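Local coordinates for monosaccharide ABC transporter substrate-binding protein, CUT2 family (PDB 4RU1) that binds myo-inositol in the cleft between its two lobes and probably delivers it or related sugars to a CUT2-family ABC transporter, at residues Q125-A130 with I249-Y254; L202-G207 with A228-N233. All coordinates share one frame; numbering follows the deposited sequence.

Contact 1 (Q125-A130 with I249-Y254); sequences QDETVA and IDQQPY. With INS (1,2,3,4,5,6-hexahydroxy-cyclohexane), chain M.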
loop_
_atom_site.group_PDB
_atom_site.type_symbol
_atom_site.label_atom_id
_atom_site.label_comp_id
_atom_site.label_asym_id
_atom_site.label_seq_id
_atom_site.Cartn_x
_atom_site.Cartn_y
_atom_site.Cartn_z
ATOM N N GLN A 125 3.818 4.654 4.556
ATOM C CA GLN A 125 3.714 6.078 4.252
ATOM C C GLN A 125 2.434 6.644 4.810
ATOM O O GLN A 125 1.411 5.922 4.998
ATOM C CB GLN A 125 3.923 6.324 2.753
ATOM C CG GLN A 125 2.766 6.698 1.889
ATOM C CD GLN A 125 2.998 6.515 0.414
ATOM O OE1 GLN A 125 4.129 6.628 -0.045
ATOM N NE2 GLN A 125 1.949 6.234 -0.316
ATOM N N ASP A 126 2.474 7.938 5.113
ATOM C CA ASP A 126 1.358 8.594 5.691
ATOM C C ASP A 126 0.462 8.912 4.514
ATOM O O ASP A 126 0.825 9.712 3.641
ATOM C CB ASP A 126 1.823 9.890 6.410
ATOM C CG ASP A 126 0.642 10.645 7.066
ATOM O OD1 ASP A 126 -0.476 10.679 6.515
ATOM O OD2 ASP A 126 0.828 11.277 8.117
ATOM N N GLU A 127 -0.649 8.216 4.461
ATOM C CA GLU A 127 -1.457 8.206 3.276
ATOM C C GLU A 127 -2.279 9.508 3.090
ATOM O O GLU A 127 -2.561 9.921 1.966
ATOM C CB GLU A 127 -2.361 6.977 3.222
ATOM C CG GLU A 127 -1.644 5.622 3.165
ATOM C CD GLU A 127 -0.774 5.394 1.922
ATOM O OE1 GLU A 127 -0.650 6.283 1.071
ATOM O OE2 GLU A 127 -0.191 4.284 1.858
ATOM N N THR A 128 -2.788 10.080 4.189
ATOM C CA THR A 128 -3.352 11.439 4.166
ATOM C C THR A 128 -2.349 12.446 3.586
ATOM O O THR A 128 -2.686 13.199 2.690
ATOM C CB THR A 128 -3.858 11.860 5.538
ATOM O OG1 THR A 128 -4.861 10.902 5.957
ATOM C CG2 THR A 128 -4.492 13.181 5.433
ATOM N N VAL A 129 -1.106 12.424 4.090
ATOM C CA VAL A 129 -0.093 13.337 3.535
ATOM C C VAL A 129 0.160 13.049 2.064
ATOM O O VAL A 129 0.269 13.961 1.232
ATOM C CB VAL A 129 1.231 13.229 4.312
ATOM C CG1 VAL A 129 2.329 14.054 3.651
ATOM C CG2 VAL A 129 1.005 13.720 5.712
ATOM N N ALA A 130 0.214 11.765 1.663
ATOM C CA ALA A 130 0.487 11.502 0.256
ATOM C C ALA A 130 -0.690 12.025 -0.599
ATOM O O ALA A 130 -0.483 12.626 -1.680
ATOM C CB ALA A 130 0.752 10.013 -0.006
ATOM N N ILE A 249 3.534 7.491 -7.216
ATOM C CA ILE A 249 3.960 7.721 -5.851
ATOM C C ILE A 249 4.518 6.426 -5.280
ATOM O O ILE A 249 3.792 5.426 -5.158
ATOM C CB ILE A 249 2.822 8.230 -4.963
ATOM C CG1 ILE A 249 2.260 9.571 -5.520
ATOM C CG2 ILE A 249 3.264 8.332 -3.549
ATOM C CD1 ILE A 249 0.972 10.035 -4.864
ATOM N N ASP A 250 5.782 6.434 -4.902
ATOM C CA ASP A 250 6.440 5.264 -4.356
ATOM C C ASP A 250 6.355 5.283 -2.822
ATOM O O ASP A 250 6.697 6.299 -2.203
ATOM C CB ASP A 250 7.898 5.336 -4.793
ATOM C CG ASP A 250 8.695 4.098 -4.515
ATOM O OD1 ASP A 250 8.201 3.006 -4.061
ATOM O OD2 ASP A 250 9.911 4.228 -4.768
ATOM N N GLN A 251 5.855 4.173 -2.297
ATOM C CA GLN A 251 5.810 3.888 -0.860
ATOM C C GLN A 251 6.832 2.876 -0.395
ATOM O O GLN A 251 6.877 2.523 0.800
ATOM C CB GLN A 251 4.418 3.438 -0.371
ATOM C CG GLN A 251 4.006 2.071 -0.889
ATOM C CD GLN A 251 2.672 1.572 -0.322
ATOM O OE1 GLN A 251 1.696 1.291 -1.077
ATOM N NE2 GLN A 251 2.644 1.396 0.977
ATOM N N GLN A 252 7.617 2.351 -1.340
ATOM C CA GLN A 252 8.682 1.359 -1.086
ATOM C C GLN A 252 8.168 0.160 -0.315
ATOM O O GLN A 252 8.601 -0.134 0.820
ATOM C CB GLN A 252 9.901 1.977 -0.438
ATOM C CG GLN A 252 10.550 3.060 -1.262
ATOM C CD GLN A 252 11.767 3.579 -0.556
ATOM O OE1 GLN A 252 11.627 4.368 0.439
ATOM N NE2 GLN A 252 12.910 3.059 -0.913
ATOM N N PRO A 253 7.315 -0.621 -0.999
ATOM C CA PRO A 253 6.943 -1.902 -0.376
ATOM C C PRO A 253 8.039 -2.827 0.010
ATOM O O PRO A 253 7.864 -3.579 0.999
ATOM C CB PRO A 253 6.061 -2.578 -1.436
ATOM C CG PRO A 253 6.416 -1.880 -2.720
ATOM C CD PRO A 253 6.702 -0.456 -2.320
ATOM N N TYR A 254 9.143 -2.829 -0.727
ATOM C CA TYR A 254 10.247 -3.696 -0.369
ATOM C C TYR A 254 10.742 -3.337 1.000
ATOM O O TYR A 254 11.057 -4.197 1.838
ATOM C CB TYR A 254 11.370 -3.579 -1.387
ATOM C CG TYR A 254 12.580 -4.526 -1.226
ATOM C CD1 TYR A 254 13.614 -4.215 -0.327
ATOM C CD2 TYR A 254 12.676 -5.758 -1.947
ATOM C CE1 TYR A 254 14.715 -5.060 -0.195
ATOM C CE2 TYR A 254 13.805 -6.588 -1.830
ATOM C CZ TYR A 254 14.809 -6.221 -0.970
ATOM O OH TYR A 254 15.929 -7.024 -0.918
HETATM C C1 INS M . -1.271 -0.357 -2.133
HETATM C C2 INS M . -2.231 -1.016 -3.112
HETATM C C3 INS M . -2.629 -2.390 -2.574
HETATM C C4 INS M . -3.123 -2.353 -1.144
HETATM C C5 INS M . -2.113 -1.752 -0.220
HETATM C C6 INS M . -1.659 -0.386 -0.656
HETATM O O1 INS M . -0.897 0.970 -2.534
HETATM O O2 INS M . -3.416 -0.201 -3.103
HETATM O O3 INS M . -3.682 -2.857 -3.441
HETATM O O4 INS M . -3.481 -3.682 -0.689
HETATM O O5 INS M . -2.619 -1.595 1.125
HETATM O O6 INS M . -0.585 0.113 0.193
HETATM O O HOH W 1 2.322 4.548 -2.919
#

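Contact 2 (L202-G207 with A228-N233); sequences LVITLG and ATFDFN. With INS (1,2,3,4,5,6-hexahydroxy-cyclohexane), chain M.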
loop_
_atom_site.group_PDB
_atom_site.type_symbol
_atom_site.label_atom_id
_atom_site.label_comp_id
_atom_site.label_asym_id
_atom_site.label_seq_id
_atom_site.Cartn_x
_atom_site.Cartn_y
_atom_site.Cartn_z
ATOM N N LEU A 202 -8.237 14.059 -14.937
ATOM C CA LEU A 202 -7.153 13.247 -14.309
ATOM C C LEU A 202 -7.865 12.083 -13.559
ATOM O O LEU A 202 -8.833 12.334 -12.790
ATOM C CB LEU A 202 -6.327 14.080 -13.327
ATOM C CG LEU A 202 -5.210 13.349 -12.619
ATOM C CD1 LEU A 202 -4.137 12.869 -13.614
ATOM C CD2 LEU A 202 -4.607 14.225 -11.519
ATOM N N VAL A 203 -7.335 10.879 -13.759
ATOM C CA VAL A 203 -7.738 9.692 -12.980
ATOM C C VAL A 203 -6.508 9.386 -12.109
ATOM O O VAL A 203 -5.378 9.229 -12.619
ATOM C CB VAL A 203 -7.993 8.465 -13.916
ATOM C CG1 VAL A 203 -8.320 7.192 -13.162
ATOM C CG2 VAL A 203 -9.082 8.804 -14.959
ATOM N N ILE A 204 -6.723 9.330 -10.793
ATOM C CA ILE A 204 -5.692 8.809 -9.852
ATOM C C ILE A 204 -6.087 7.444 -9.355
ATOM O O ILE A 204 -7.172 7.279 -8.753
ATOM C CB ILE A 204 -5.486 9.736 -8.647
ATOM C CG1 ILE A 204 -5.031 11.092 -9.116
ATOM C CG2 ILE A 204 -4.437 9.132 -7.688
ATOM C CD1 ILE A 204 -4.830 12.088 -7.982
ATOM N N THR A 205 -5.265 6.439 -9.736
ATOM C CA THR A 205 -5.445 5.080 -9.313
ATOM C C THR A 205 -4.614 4.809 -8.062
ATOM O O THR A 205 -3.577 5.468 -7.845
ATOM C CB THR A 205 -5.129 4.071 -10.425
ATOM O OG1 THR A 205 -3.777 4.243 -10.854
ATOM C CG2 THR A 205 -6.124 4.230 -11.525
ATOM N N LEU A 206 -5.096 3.890 -7.196
ATOM C CA LEU A 206 -4.498 3.604 -5.884
ATOM C C LEU A 206 -3.609 2.334 -5.855
ATOM O O LEU A 206 -3.147 1.871 -4.775
ATOM C CB LEU A 206 -5.490 3.581 -4.775
ATOM C CG LEU A 206 -6.365 4.796 -4.675
ATOM C CD1 LEU A 206 -7.242 4.746 -3.425
ATOM C CD2 LEU A 206 -5.723 6.126 -4.810
ATOM N N GLY A 207 -3.351 1.766 -7.038
ATOM C CA GLY A 207 -2.394 0.718 -7.219
ATOM C C GLY A 207 -1.991 0.601 -8.659
ATOM O O GLY A 207 -2.778 0.976 -9.578
ATOM N N ALA A 228 -2.534 9.058 -13.308
ATOM C CA ALA A 228 -1.446 9.060 -12.309
ATOM C C ALA A 228 -1.735 7.976 -11.320
ATOM O O ALA A 228 -2.904 7.541 -11.197
ATOM C CB ALA A 228 -1.343 10.386 -11.647
ATOM N N THR A 229 -0.710 7.446 -10.641
ATOM C CA THR A 229 -0.962 6.294 -9.762
ATOM C C THR A 229 -0.137 6.339 -8.505
ATOM O O THR A 229 0.954 6.981 -8.425
ATOM C CB THR A 229 -0.658 4.980 -10.499
ATOM O OG1 THR A 229 -1.261 3.885 -9.786
ATOM C CG2 THR A 229 0.811 4.748 -10.731
ATOM N N PHE A 230 -0.631 5.597 -7.529
ATOM C CA PHE A 230 0.207 5.135 -6.453
ATOM C C PHE A 230 0.888 3.852 -6.905
ATOM O O PHE A 230 0.205 2.960 -7.521
ATOM C CB PHE A 230 -0.643 4.908 -5.194
ATOM C CG PHE A 230 -1.113 6.142 -4.529
ATOM C CD1 PHE A 230 -2.107 6.951 -5.061
ATOM C CD2 PHE A 230 -0.567 6.510 -3.338
ATOM C CE1 PHE A 230 -2.491 8.086 -4.417
ATOM C CE2 PHE A 230 -0.923 7.657 -2.703
ATOM C CZ PHE A 230 -1.911 8.453 -3.199
ATOM N N ASP A 231 2.181 3.685 -6.569
ATOM C CA ASP A 231 2.972 2.428 -6.687
ATOM C C ASP A 231 3.528 2.174 -8.061
ATOM O O ASP A 231 3.079 2.680 -9.087
ATOM C CB ASP A 231 2.122 1.178 -6.290
ATOM C CG ASP A 231 1.529 1.253 -4.906
ATOM O OD1 ASP A 231 2.122 1.878 -3.995
ATOM O OD2 ASP A 231 0.454 0.648 -4.687
ATOM N N PHE A 232 4.487 1.258 -8.068
ATOM C CA PHE A 232 5.063 0.732 -9.280
ATOM C C PHE A 232 4.629 -0.700 -9.503
ATOM O O PHE A 232 4.390 -1.404 -8.548
ATOM C CB PHE A 232 6.613 0.741 -9.166
ATOM C CG PHE A 232 7.229 2.092 -9.345
ATOM C CD1 PHE A 232 7.247 3.023 -8.333
ATOM C CD2 PHE A 232 7.681 2.464 -10.584
ATOM C CE1 PHE A 232 7.823 4.280 -8.531
ATOM C CE2 PHE A 232 8.214 3.743 -10.817
ATOM C CZ PHE A 232 8.286 4.634 -9.783
ATOM N N ASN A 233 4.578 -1.116 -10.761
ATOM C CA ASN A 233 4.778 -2.517 -11.152
ATOM C C ASN A 233 5.755 -2.525 -12.334
ATOM O O ASN A 233 6.350 -1.473 -12.647
ATOM C CB ASN A 233 3.435 -3.194 -11.497
ATOM C CG ASN A 233 2.828 -2.695 -12.785
ATOM O OD1 ASN A 233 3.356 -1.816 -13.463
ATOM N ND2 ASN A 233 1.661 -3.222 -13.099
HETATM C C1 INS M . -1.271 -0.357 -2.133
HETATM C C2 INS M . -2.231 -1.016 -3.112
HETATM C C3 INS M . -2.629 -2.390 -2.574
HETATM C C4 INS M . -3.123 -2.353 -1.144
HETATM C C5 INS M . -2.113 -1.752 -0.220
HETATM C C6 INS M . -1.659 -0.386 -0.656
HETATM O O1 INS M . -0.897 0.970 -2.534
HETATM O O2 INS M . -3.416 -0.201 -3.103
HETATM O O3 INS M . -3.682 -2.857 -3.441
HETATM O O4 INS M . -3.481 -3.682 -0.689
HETATM O O5 INS M . -2.619 -1.595 1.125
HETATM O O6 INS M . -0.585 0.113 0.193
#

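Contact 1 (Q125-A130 with I249-Y254)
Q125 leaves its backbone at an unstaggered chi1 of 108° and Q251 sets CG between its own backbone N and carbonyl carbon (chi1 68°); both chains then run extended beyond CG, and they cross at about a right angle. The Q125 carboxamide lies against the root of Q251, its OE1 3.2 Å from Q251 CB, and the planes of the two amides are nearly parallel. The methyl I249 CG2 comes up to the same group, 4.0 Å from Q125 OE1. No direct hydrogen bond spans the segments. Q125 NE2 instead has two partners: one bond runs almost straight (171°) to E127 OE1 at 2.9 Å, on the syn side of the carboxylate, and the other reaches a water 3.1 Å from NE2, which donates to I249 O at 2.8 Å. Q251 OE1 accepts from inositol O6 at 2.9 Å, while its NE2 donates to E256. A leucine in place of Q125 would probably break the water bridge to I249 O and leave E127 OE1 without its amide donor. Each segment contains a chain crossing between the lobes of a type I periplasmic binding fold, one entering helix 127-140, the other helix 253-270. Q125 holds E127, which salt-bridges the inositol-binding R161, so second-shell bonds couple the crossing to the pocket, consistent with a place at the hinge.

Contact 2 (L202-G207 with A228-N233)
T205 and T229 meet hydroxyl to hydroxyl where two parallel strands run in register, T205 OG1 lying 2.8 Å from T229 OG1. T229 sets OG1 anti to its backbone N (chi1 -164°), and this hydroxyl donates to F230 O, from above the carbonyl plane. The backbones are joined by A228 N to V203 O at 2.9 Å, then by T205 N to A228 O and F230 N to T205 O. This is the tight part of the contact, and it extends to the F230 ring: T205 O lies in the ring plane at its edge, 3.5 Å from F230 CD1, with I204 CG2 at the edge as well. L206 runs alongside the ring, pointing the same way, its CD2 3.7 Å from F230 CD1. The contact is looser at both ends. At the start of the strands L202 CD1 just touches A228 CB at 4.2 Å. Past the last strand bond G207 still packs on the other chain, its C 3.4 Å from F230 O, but no hydrogen bond crosses there. Instead both chains accept from the ligand: inositol O2 donates to L206 O at 2.7 Å, and inositol O1 to D231 OD2 at 2.6 Å. Strands 202-205 and 226-230 belong to a beta-alpha-beta unit whose helix 208-220 covers the threonine face through I210 and A211, while F230 meets helix 127-140 at E127 and A130, and L206 packs on helix 156-168.

The centres of the two contacts lie about 12 Å apart, and strand 226-230 of contact 2 neighbours strand 248-250 of contact 1 in the mixed sheet of one lobe. I249 joins them, its N probably bonded to T229 O and its O to D231 N, while I249 CD1 packs on F230. Along the chain, contact 2 is nested within the span closed by contact 1: 125-130 comes first, then 202-207, 228-233 and finally 249-254. Contact 2 is thus internal to one lobe, whereas contact 1 pairs two chain crossings between lobes. Both supply hydrogen-bond acceptors to the same inositol, which places the sugar-like ring where the sheet ends and the crossings begin.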